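Local coordinates for protein Two-component response regulator, LuxR family (Aurantimonas sp., PDB 3CZ5) that probably acts as a DNA-binding transcriptional regulator of a two-component signalling system, this part being its receiver domain, predicted to be phosphorylated, at residues R81-T86 against A113-A118. Residues are numbered along the deposited sequence; the frame is centred on the assembly and turned at random.
Sequences RILIFT and AELVQA. With PO4 (phosphate ion), chain E.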
loop_
_atom_site.group_PDB
_atom_site.type_symbol
_atom_site.label_atom_id
_atom_site.label_comp_id
_atom_site.label_asym_id
_atom_site.label_seq_id
_atom_site.Cartn_x
_atom_site.Cartn_y
_atom_site.Cartn_z
ATOM N N ARG A 81 -6.516 6.714 -0.866
ATOM C CA ARG A 81 -6.414 5.283 -0.792
ATOM C C ARG A 81 -4.931 4.778 -0.786
ATOM O O ARG A 81 -4.275 4.704 -1.857
ATOM C CB ARG A 81 -7.216 4.677 -1.943
ATOM C CG ARG A 81 -8.687 4.756 -1.741
ATOM C CD ARG A 81 -9.403 4.743 -3.048
ATOM N NE ARG A 81 -10.785 4.197 -2.929
ATOM C CZ ARG A 81 -11.770 4.321 -3.855
ATOM N NH1 ARG A 81 -11.539 5.014 -4.985
ATOM N NH2 ARG A 81 -12.970 3.774 -3.642
ATOM N N ILE A 82 -4.419 4.394 0.385
ATOM C CA ILE A 82 -3.072 3.827 0.462
ATOM C C ILE A 82 -3.013 2.340 0.806
ATOM O O ILE A 82 -3.645 1.911 1.771
ATOM C CB ILE A 82 -2.198 4.568 1.538
ATOM C CG1 ILE A 82 -2.082 6.066 1.225
ATOM C CG2 ILE A 82 -0.804 3.926 1.654
ATOM C CD1 ILE A 82 -3.117 6.844 1.894
ATOM N N LEU A 83 -2.228 1.554 0.064
ATOM C CA LEU A 83 -2.057 0.117 0.336
ATOM C C LEU A 83 -0.666 -0.090 0.897
ATOM O O LEU A 83 0.313 0.084 0.194
ATOM C CB LEU A 83 -2.212 -0.664 -0.946
ATOM C CG LEU A 83 -1.693 -2.104 -1.019
ATOM C CD1 LEU A 83 -2.313 -2.983 -0.025
ATOM C CD2 LEU A 83 -2.100 -2.828 -2.295
ATOM N N ILE A 84 -0.517 -0.379 2.175
ATOM C CA ILE A 84 0.810 -0.736 2.621
ATOM C C ILE A 84 1.107 -2.128 2.077
ATOM O O ILE A 84 0.224 -3.047 2.180
ATOM C CB ILE A 84 0.921 -0.918 4.053
ATOM C CG1 ILE A 84 0.739 0.401 4.820
ATOM C CG2 ILE A 84 2.320 -1.490 4.251
ATOM C CD1 ILE A 84 0.971 1.670 4.034
ATOM N N PHE A 85 2.306 -2.287 1.487
ATOM C CA PHE A 85 2.793 -3.532 0.877
ATOM C C PHE A 85 4.150 -3.770 1.468
ATOM O O PHE A 85 5.047 -2.948 1.296
ATOM C CB PHE A 85 3.004 -3.360 -0.582
ATOM C CG PHE A 85 3.194 -4.652 -1.335
ATOM C CD1 PHE A 85 2.629 -5.866 -0.877
ATOM C CD2 PHE A 85 3.893 -4.672 -2.543
ATOM C CE1 PHE A 85 2.789 -7.043 -1.607
ATOM C CE2 PHE A 85 4.058 -5.846 -3.235
ATOM C CZ PHE A 85 3.484 -7.004 -2.785
ATOM N N THR A 86 4.304 -4.871 2.192
ATOM C CA THR A 86 5.465 -4.983 3.035
ATOM C C THR A 86 5.937 -6.431 3.325
ATOM O O THR A 86 5.278 -7.424 3.120
ATOM C CB THR A 86 5.162 -4.299 4.345
ATOM O OG1 THR A 86 6.313 -4.402 5.176
ATOM C CG2 THR A 86 4.016 -4.999 5.000
ATOM N N ALA A 113 -0.140 -12.780 -6.521
ATOM C CA ALA A 113 -1.493 -12.329 -6.952
ATOM C C ALA A 113 -2.065 -11.300 -5.984
ATOM O O ALA A 113 -2.736 -10.345 -6.391
ATOM C CB ALA A 113 -2.435 -13.462 -7.059
ATOM N N GLU A 114 -1.765 -11.486 -4.707
ATOM C CA GLU A 114 -2.289 -10.665 -3.635
ATOM C C GLU A 114 -2.313 -9.156 -3.926
ATOM O O GLU A 114 -3.336 -8.405 -3.702
ATOM C CB GLU A 114 -1.453 -10.920 -2.396
ATOM C CG GLU A 114 -1.885 -12.174 -1.758
ATOM C CD GLU A 114 -3.336 -12.108 -1.324
ATOM O OE1 GLU A 114 -3.931 -10.952 -1.268
ATOM O OE2 GLU A 114 -3.849 -13.217 -1.005
ATOM N N LEU A 115 -1.157 -8.718 -4.404
ATOM C CA LEU A 115 -0.941 -7.364 -4.685
ATOM C C LEU A 115 -2.088 -6.864 -5.582
ATOM O O LEU A 115 -2.836 -5.950 -5.203
ATOM C CB LEU A 115 0.426 -7.254 -5.342
ATOM C CG LEU A 115 0.650 -5.804 -5.652
ATOM C CD1 LEU A 115 0.235 -4.963 -4.409
ATOM C CD2 LEU A 115 2.056 -5.533 -6.040
ATOM N N VAL A 116 -2.276 -7.471 -6.759
ATOM C CA VAL A 116 -3.235 -6.874 -7.644
ATOM C C VAL A 116 -4.629 -7.003 -7.079
ATOM O O VAL A 116 -5.335 -6.029 -6.949
ATOM C CB VAL A 116 -3.171 -7.435 -8.986
ATOM C CG1 VAL A 116 -4.537 -7.248 -9.656
ATOM C CG2 VAL A 116 -2.077 -6.738 -9.754
ATOM N N GLN A 117 -5.020 -8.189 -6.672
ATOM C CA GLN A 117 -6.277 -8.329 -5.912
ATOM C C GLN A 117 -6.537 -7.217 -4.876
ATOM O O GLN A 117 -7.585 -6.529 -4.926
ATOM C CB GLN A 117 -6.309 -9.654 -5.157
ATOM C CG GLN A 117 -6.042 -10.836 -5.964
ATOM C CD GLN A 117 -7.311 -11.280 -6.516
ATOM O OE1 GLN A 117 -8.368 -11.022 -5.918
ATOM N NE2 GLN A 117 -7.267 -11.945 -7.681
ATOM N N ALA A 118 -5.625 -7.072 -3.915
ATOM C CA ALA A 118 -5.727 -5.964 -2.961
ATOM C C ALA A 118 -5.993 -4.637 -3.683
ATOM O O ALA A 118 -7.029 -4.008 -3.508
ATOM C CB ALA A 118 -4.468 -5.859 -2.181
HETATM P P PO4 E . 9.327 -3.178 3.337
HETATM O O1 PO4 E . 10.005 -4.168 4.218
HETATM O O2 PO4 E . 8.944 -3.655 1.954
HETATM O O3 PO4 E . 8.130 -2.591 4.029
HETATM O O4 PO4 E . 10.447 -2.172 3.386
#
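L115 puts one branch of its fork, CD1, into the notch between F85 and L83, two side chains that lie two residues apart on the same face of the strand. This CD1 sits almost squarely over the centre of the F85 ring, 4.0 Å from the centroid and 6° off the normal, a CH-pi contact. The other methyl, CD2, stays beside the ring's rim at CE2. That same CD1 also meets L83 CD2 at 3.8 Å, filling the hollow between ring and leucine. One helical turn on, the small A118 gives L83 a shallow seat, its CB 3.8 Å from L83 CD2. CG anti to the backbone N (chi1 -167°) carries the F85 ring out toward the helix, and chi2 turns a face to L115. An alanine in place of F85 would probably open a gap under L115 and leave its CD1 without the face it rests on.

No hydrogen bond crosses between the segments; the join is wholly apolar, strand 82-86 and helix 114-118 running nearly antiparallel at 169° with their axes 10.4 Å apart. At the strand's C-terminal end, T86 OG1 donates to phosphate O3 (2.8 Å), an ion also held by K108 NZ and probably picked up from the crystallisation liquor. This is the CheY-like receiver fold, a three-layer alpha/beta/alpha sandwich: helix 114-122 packs on one face of the parallel sheet, where V106 of strand 104-107 touches both F85 and A118, while I82 and I84 touch T70 of helix 66-76 on the opposite face.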